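Local atomic coordinates of sensor protein (Vibrio parahaemolyticus, PDB entry 3I9Y), a protein that probably autophosphorylates on histidine as the TMAO-responsive kinase TorS of a two-component system, of which this chain is the sensor domain. Residues 10-15 with 258-263; 24-29 with 81-86; 48-53 with 71-76. All coordinates share one frame; numbering follows the deposited sequence.

Interaction 1: residues 10-15 with 258-263; sequences RQVSEL and SELNST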
# COMPACT_ATOMS: atom_id res chain seq x y z
N ARG A 10 10.08 -33.48 -4.39
CA ARG A 10 9.10 -33.44 -3.30
C ARG A 10 9.52 -32.18 -2.43
O ARG A 10 8.66 -31.52 -1.95
CB ARG A 10 9.26 -34.70 -2.47
CG ARG A 10 8.65 -35.94 -3.13
CD ARG A 10 8.94 -37.28 -2.22
NE ARG A 10 8.10 -37.12 -1.01
CZ ARG A 10 8.55 -36.75 0.19
NH1 ARG A 10 9.88 -36.54 0.40
NH2 ARG A 10 7.63 -36.58 1.19
N GLN A 11 10.82 -32.02 -2.11
CA GLN A 11 11.30 -30.90 -1.36
C GLN A 11 10.98 -29.54 -2.14
O GLN A 11 10.53 -28.57 -1.54
CB GLN A 11 12.71 -31.07 -1.08
CG GLN A 11 12.81 -32.07 0.12
CD GLN A 11 14.28 -32.49 0.36
OE1 GLN A 11 14.86 -33.34 -0.47
NE2 GLN A 11 14.91 -31.97 1.42
N VAL A 12 11.21 -29.50 -3.44
CA VAL A 12 10.89 -28.29 -4.18
C VAL A 12 9.36 -28.00 -4.02
O VAL A 12 8.89 -26.79 -3.85
CB VAL A 12 11.19 -28.47 -5.75
CG1 VAL A 12 10.66 -27.27 -6.57
CG2 VAL A 12 12.73 -28.54 -5.89
N SER A 13 8.55 -29.05 -4.16
CA SER A 13 7.08 -28.84 -4.13
C SER A 13 6.64 -28.34 -2.67
O SER A 13 5.77 -27.46 -2.49
CB SER A 13 6.35 -30.18 -4.41
OG SER A 13 4.98 -29.97 -4.10
N GLU A 14 7.24 -28.90 -1.65
CA GLU A 14 6.84 -28.46 -0.36
C GLU A 14 7.41 -27.08 -0.01
O GLU A 14 6.65 -26.30 0.66
CB GLU A 14 7.18 -29.50 0.67
CG GLU A 14 6.15 -29.37 1.92
CD GLU A 14 6.97 -28.68 2.93
OE1 GLU A 14 8.19 -28.77 2.44
OE2 GLU A 14 6.45 -28.07 4.08
N LEU A 15 8.64 -26.74 -0.46
CA LEU A 15 9.20 -25.41 -0.19
C LEU A 15 8.29 -24.35 -1.04
O LEU A 15 8.00 -23.30 -0.57
CB LEU A 15 10.69 -25.27 -0.55
CG LEU A 15 11.38 -25.80 0.60
CD1 LEU A 15 12.80 -26.13 0.08
CD2 LEU A 15 11.49 -24.81 1.75
N SER A 258 3.30 -22.67 -9.89
CA SER A 258 2.61 -23.77 -10.50
C SER A 258 3.40 -24.07 -11.79
O SER A 258 3.71 -25.25 -12.11
CB SER A 258 1.22 -23.28 -10.83
OG SER A 258 0.84 -24.19 -11.84
N GLU A 259 3.82 -23.08 -12.55
CA GLU A 259 4.65 -23.41 -13.69
C GLU A 259 6.05 -24.03 -13.28
O GLU A 259 6.59 -24.91 -14.00
CB GLU A 259 5.01 -22.21 -14.57
CG GLU A 259 3.81 -21.69 -15.34
CD GLU A 259 3.99 -20.08 -15.77
OE1 GLU A 259 5.20 -19.55 -16.07
OE2 GLU A 259 2.83 -19.37 -15.82
N LEU A 260 6.67 -23.59 -12.20
CA LEU A 260 7.92 -24.14 -11.85
C LEU A 260 7.74 -25.73 -11.53
O LEU A 260 8.60 -26.56 -11.95
CB LEU A 260 8.44 -23.49 -10.62
CG LEU A 260 9.56 -24.19 -9.91
CD1 LEU A 260 10.74 -24.11 -10.84
CD2 LEU A 260 9.93 -23.50 -8.43
N ASN A 261 6.71 -26.09 -10.76
CA ASN A 261 6.59 -27.48 -10.33
C ASN A 261 6.13 -28.28 -11.53
O ASN A 261 6.54 -29.37 -11.66
CB ASN A 261 5.63 -27.60 -9.18
CG ASN A 261 6.23 -26.96 -7.92
OD1 ASN A 261 6.03 -25.74 -7.64
ND2 ASN A 261 7.10 -27.70 -7.27
N SER A 262 5.43 -27.68 -12.46
CA SER A 262 5.00 -28.44 -13.61
C SER A 262 6.20 -28.75 -14.47
O SER A 262 6.31 -29.83 -15.03
CB SER A 262 3.98 -27.69 -14.34
OG SER A 262 4.26 -27.92 -15.67
N THR A 263 7.22 -27.89 -14.52
CA THR A 263 8.47 -28.23 -15.27
C THR A 263 9.27 -29.24 -14.42
O THR A 263 9.90 -30.18 -14.98
CB THR A 263 9.31 -26.99 -15.44
OG1 THR A 263 8.64 -26.08 -16.34
CG2 THR A 263 10.70 -27.24 -16.01

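Interaction 2: residues 24-29 with 81-86; sequences QMLSNA and AELGVT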
# COMPACT_ATOMS: atom_id res chain seq x y z
N GLN A 24 2.09 -14.56 1.91
CA GLN A 24 0.92 -14.00 2.53
C GLN A 24 1.31 -13.41 3.86
O GLN A 24 0.80 -12.35 4.14
CB GLN A 24 -0.26 -14.98 2.71
CG GLN A 24 -0.44 -15.74 1.51
CD GLN A 24 -1.54 -16.87 1.66
OE1 GLN A 24 -2.43 -16.96 0.78
NE2 GLN A 24 -1.48 -17.70 2.78
N MET A 25 2.27 -14.02 4.59
CA MET A 25 2.70 -13.43 5.81
C MET A 25 3.29 -12.00 5.53
O MET A 25 3.06 -10.97 6.28
CB MET A 25 3.75 -14.23 6.48
CG MET A 25 3.29 -15.44 7.23
SD MET A 25 1.81 -15.23 8.43
CE MET A 25 2.49 -13.93 9.49
N LEU A 26 4.11 -11.94 4.51
CA LEU A 26 4.76 -10.73 4.16
C LEU A 26 3.72 -9.74 3.78
O LEU A 26 3.80 -8.59 4.22
CB LEU A 26 5.73 -10.84 2.97
CG LEU A 26 6.32 -9.56 2.41
CD1 LEU A 26 7.55 -9.06 3.36
CD2 LEU A 26 7.14 -9.97 0.96
N SER A 27 2.76 -10.07 2.95
CA SER A 27 1.83 -9.03 2.59
C SER A 27 0.82 -8.67 3.79
O SER A 27 0.17 -7.75 3.66
CB SER A 27 1.05 -9.41 1.36
OG SER A 27 -0.12 -10.01 1.92
N ASN A 28 0.74 -9.35 4.92
CA ASN A 28 -0.10 -8.96 5.99
C ASN A 28 0.71 -8.31 7.09
O ASN A 28 0.13 -8.03 8.17
CB ASN A 28 -0.77 -10.10 6.63
CG ASN A 28 -1.87 -10.66 5.73
OD1 ASN A 28 -2.40 -9.90 4.80
ND2 ASN A 28 -2.22 -11.94 5.92
N ALA A 29 2.01 -8.06 6.81
CA ALA A 29 2.83 -7.45 7.85
C ALA A 29 2.30 -5.99 8.10
O ALA A 29 2.05 -5.24 7.20
CB ALA A 29 4.34 -7.29 7.40
N ALA A 81 11.37 -10.44 -5.62
CA ALA A 81 12.18 -9.28 -5.24
C ALA A 81 11.17 -8.14 -5.51
O ALA A 81 11.21 -7.26 -4.74
CB ALA A 81 13.36 -8.94 -6.31
N GLU A 82 10.33 -8.17 -6.54
CA GLU A 82 9.50 -7.05 -6.76
C GLU A 82 8.41 -6.85 -5.61
O GLU A 82 8.16 -5.71 -5.18
CB GLU A 82 8.82 -7.12 -8.10
CG GLU A 82 7.97 -5.97 -8.36
CD GLU A 82 7.50 -5.93 -9.83
OE1 GLU A 82 8.02 -6.70 -10.71
OE2 GLU A 82 6.63 -5.08 -10.12
N LEU A 83 7.85 -7.94 -5.12
CA LEU A 83 6.88 -7.90 -4.07
C LEU A 83 7.68 -7.36 -2.86
O LEU A 83 7.16 -6.65 -2.07
CB LEU A 83 6.50 -9.36 -3.74
CG LEU A 83 5.23 -9.47 -2.94
CD1 LEU A 83 4.07 -9.03 -3.85
CD2 LEU A 83 4.98 -11.00 -2.39
N GLY A 84 8.90 -7.73 -2.59
CA GLY A 84 9.55 -7.09 -1.42
C GLY A 84 9.58 -5.53 -1.48
O GLY A 84 9.35 -4.87 -0.43
N VAL A 85 9.85 -4.95 -2.62
CA VAL A 85 9.97 -3.47 -2.78
C VAL A 85 8.53 -2.88 -2.56
O VAL A 85 8.37 -1.88 -1.82
CB VAL A 85 10.39 -3.19 -4.19
CG1 VAL A 85 10.13 -1.65 -4.64
CG2 VAL A 85 11.93 -3.63 -4.31
N THR A 86 7.52 -3.54 -3.18
CA THR A 86 6.10 -3.17 -3.06
C THR A 86 5.58 -3.16 -1.64
O THR A 86 4.83 -2.24 -1.23
CB THR A 86 5.32 -4.23 -4.02
OG1 THR A 86 5.56 -3.69 -5.33
CG2 THR A 86 4.04 -4.36 -3.80

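Interaction 3: residues 48-53 with 71-76; sequences SLLTHI and SNVQNV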
# COMPACT_ATOMS: atom_id res chain seq x y z
N SER A 48 16.77 -22.48 0.34
CA SER A 48 16.69 -23.92 0.34
C SER A 48 16.03 -24.37 -0.98
O SER A 48 16.37 -25.42 -1.46
CB SER A 48 15.75 -24.48 1.42
OG SER A 48 16.08 -23.97 2.63
N LEU A 49 14.97 -23.70 -1.44
CA LEU A 49 14.32 -24.18 -2.63
C LEU A 49 15.41 -24.21 -3.78
O LEU A 49 15.43 -25.16 -4.64
CB LEU A 49 13.20 -23.25 -3.02
CG LEU A 49 12.59 -23.87 -4.26
CD1 LEU A 49 11.11 -24.09 -4.31
CD2 LEU A 49 12.83 -22.84 -5.16
N LEU A 50 16.36 -23.20 -3.76
CA LEU A 50 17.30 -23.04 -4.88
C LEU A 50 18.35 -24.22 -4.76
O LEU A 50 18.77 -24.70 -5.80
CB LEU A 50 18.02 -21.68 -4.84
CG LEU A 50 16.97 -20.63 -5.25
CD1 LEU A 50 17.69 -19.27 -5.16
CD2 LEU A 50 16.42 -20.85 -6.50
N THR A 51 18.78 -24.63 -3.54
CA THR A 51 19.68 -25.74 -3.53
C THR A 51 19.01 -27.04 -4.00
O THR A 51 19.65 -27.90 -4.58
CB THR A 51 20.36 -25.98 -2.18
OG1 THR A 51 19.52 -26.82 -1.41
CG2 THR A 51 20.58 -24.66 -1.38
N HIS A 52 17.73 -27.21 -3.82
CA HIS A 52 17.20 -28.47 -4.33
C HIS A 52 17.03 -28.38 -5.86
O HIS A 52 17.12 -29.39 -6.60
CB HIS A 52 15.81 -28.80 -3.67
CG HIS A 52 15.96 -29.16 -2.23
ND1 HIS A 52 15.48 -28.36 -1.21
CD2 HIS A 52 16.69 -30.14 -1.60
CE1 HIS A 52 15.90 -28.80 -0.03
NE2 HIS A 52 16.64 -29.88 -0.23
N ILE A 53 16.76 -27.17 -6.37
CA ILE A 53 16.57 -27.05 -7.78
C ILE A 53 17.96 -27.34 -8.44
O ILE A 53 18.04 -27.96 -9.51
CB ILE A 53 16.16 -25.61 -8.23
CG1 ILE A 53 14.84 -25.23 -7.69
CG2 ILE A 53 16.15 -25.54 -9.76
CD1 ILE A 53 13.98 -26.05 -8.38
N SER A 71 14.38 -20.42 -16.79
CA SER A 71 13.65 -19.24 -16.89
C SER A 71 12.47 -19.28 -15.77
O SER A 71 12.10 -18.19 -15.17
CB SER A 71 13.23 -19.15 -18.35
OG SER A 71 11.90 -18.90 -18.36
N ASN A 72 11.88 -20.48 -15.43
CA ASN A 72 10.86 -20.52 -14.37
C ASN A 72 11.56 -20.00 -13.03
O ASN A 72 10.89 -19.29 -12.26
CB ASN A 72 10.37 -21.89 -14.02
CG ASN A 72 9.62 -22.54 -15.12
OD1 ASN A 72 8.99 -21.87 -16.01
ND2 ASN A 72 9.71 -23.83 -15.15
N VAL A 73 12.83 -20.34 -12.74
CA VAL A 73 13.44 -19.95 -11.55
C VAL A 73 13.69 -18.37 -11.52
O VAL A 73 13.52 -17.69 -10.44
CB VAL A 73 14.77 -20.71 -11.36
CG1 VAL A 73 15.59 -20.15 -10.27
CG2 VAL A 73 14.50 -22.20 -11.10
N GLN A 74 14.16 -17.81 -12.64
CA GLN A 74 14.42 -16.39 -12.72
C GLN A 74 13.04 -15.64 -12.51
O GLN A 74 13.00 -14.60 -11.84
CB GLN A 74 14.96 -15.97 -14.08
CG GLN A 74 16.42 -16.53 -14.30
CD GLN A 74 17.08 -16.00 -15.57
OE1 GLN A 74 18.09 -16.63 -16.01
NE2 GLN A 74 16.66 -14.84 -16.09
N ASN A 75 11.95 -16.14 -13.08
CA ASN A 75 10.73 -15.48 -12.93
C ASN A 75 10.27 -15.46 -11.45
O ASN A 75 9.73 -14.42 -11.03
CB ASN A 75 9.61 -16.04 -13.77
CG ASN A 75 9.86 -15.81 -15.27
OD1 ASN A 75 10.62 -14.91 -15.62
ND2 ASN A 75 9.23 -16.65 -16.14
N VAL A 76 10.45 -16.55 -10.71
CA VAL A 76 10.08 -16.61 -9.34
C VAL A 76 10.97 -15.63 -8.59
O VAL A 76 10.45 -14.80 -7.78
CB VAL A 76 10.25 -18.03 -8.79
CG1 VAL A 76 10.33 -18.09 -7.26
CG2 VAL A 76 9.09 -18.95 -9.32

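Interaction 1: residues 10-15 with 258-263
N261 lays the end of its side-chain amide against the surface of helix 5-27, in the angle between V12 and S13, and illustrates how a polar side chain can share a helix-helix contact with a valine. The two segments run almost exactly antiparallel, with 172° between their directions, and their axes come within 10.3 Å. Which of the two outer amide atoms is nitrogen and which oxygen is doubtful, so the distances are best read as positions of a flat group and not as chemistry. The outer atom modelled as N261 ND2 lies 3.3 Å from S13 CA. The same position is 3.7 Å from V12 CG1, and the amide end thus fits against the helix surface between the two residues. V12 and N261 do not meet end on. Their side chains pass alongside each other with opposite headings, each reaching toward the other's helix. The valine CG1 branch stands anti to its own backbone N (chi1 172°), which carries it beside the amide and on toward L260. S13 contributes CA and CB.

Deeper in, the contact turns apolar. V12 CG1 approaches L260 CD2 at 4.3 Å, a looser methyl contact between two buried residues. N261, partly exposed, is the middle of the contact, with the buried valine-leucine pair on its inner side. The nearest backbone approach of the segments is 6.4 Å, between S13 CA and N261 CA.

Helix 5-27 and helix 232-267, the first and last helices of the modelled chain, are thereby joined side by side in one four-helix bundle, where V12 also packs on I53 of helix 32-58 and L260 on L69 and N72 of helix 63-114.

Interaction 2: residues 24-29 with 81-86
L26 overlaps L83 through one methyl branch each, L26 CD2 against L83 CD2 at 4.1 Å, across the interior of a four-helix bundle. This is one of the two stacked bundles that make up the sensor domain, and helices 5-27 and 63-114 stand diagonally in it, with helices 32-58 and 232-267 as the flanking pair. Segment 81-86 also falls in a part of helix 63-114 that is predicted to form a coiled coil.

Both residues have CG anti to the backbone N, with chi1 172° in L26 and -164° in L83. Each side chain is therefore extended from its helix toward the other, and the two slide past each other with opposite headings, touching through their CD2 methyls as they pass. The L26 methyl does a second thing: CD2 also rests on main chain, 4.4 Å from G84 CA. The nearest backbone approach runs between the same two residues, 8.2 Å from L26 CA to G84 CA.

L26 also packs on R35 and A38 of helix 32-58, and L83 on M250 of helix 232-267. S27, next to L26 in the chain, touches M250 as well, so that this methionine lies beside residues of both segments.

The contact falls where helix 5-27 is about to turn. N28 is the first residue to leave helical backbone angles, and A29, with psi 139°, is already extended. The hydrogen bonding of the main chain shifts accordingly. N28 N is shared between M25 O, at 3.1 Å, and, weakly, Q24 O. One residue further on, A29 N bonds the carbonyl oxygen of the contact leucine itself, L26 O, at 3.2 Å.

Interaction 3: residues 48-53 with 71-76
V73 places its two methyls on two different neighbours, and the division separates the enclosed side of this contact from its partly exposed one, although the distances on the two sides are alike. V73 CG2 meets I53 CG2 at 4.0 Å, the two side chains running past one another in opposite directions. I53 is buried, and it also packs on L69 of helix 63-114 and on V12 of helix 5-27, which makes this the enclosed half.

The other branch, V73 CG1, stands anti to the backbone N (chi1 168°) and lies 3.9 Å from L50 CD2, a methyl that arrives at a slant. L50 is partly exposed; only its outer atoms come near V73, and the same side chain packs on I77 further along helix 63-114. V73 is itself partly exposed, so on this side both partners keep some surface outside the contact.

The helix backbones stay well apart, with 8.3 Å between L50 CA and V73 CA, and side chains alone bridge them. Helices 32-58 and 63-114 follow each other in the chain and run antiparallel, a helical hairpin of the up-and-down four-helix bundle.

Overall arrangement
All three contacts knit one four-helix bundle of the sensor domain, in different ways. Interactions 1 and 3 each join adjacent helices, use four different helices between them, and are only partly buried; their centres lie about 9 Å apart, and they touch, T263 OG1 to N72 ND2 at 2.8 Å being a probable but weak hydrogen bond. Interaction 2, about 21 and 18 Å from them between centres, is buried, spans the diagonal and shares helix 5-27 with the first and helix 63-114 with the third. The chemistry follows the position: leucine methyls in the interior; valine between isoleucine and leucine in interaction 3; in interaction 1 an amide beside a valine-leucine pair.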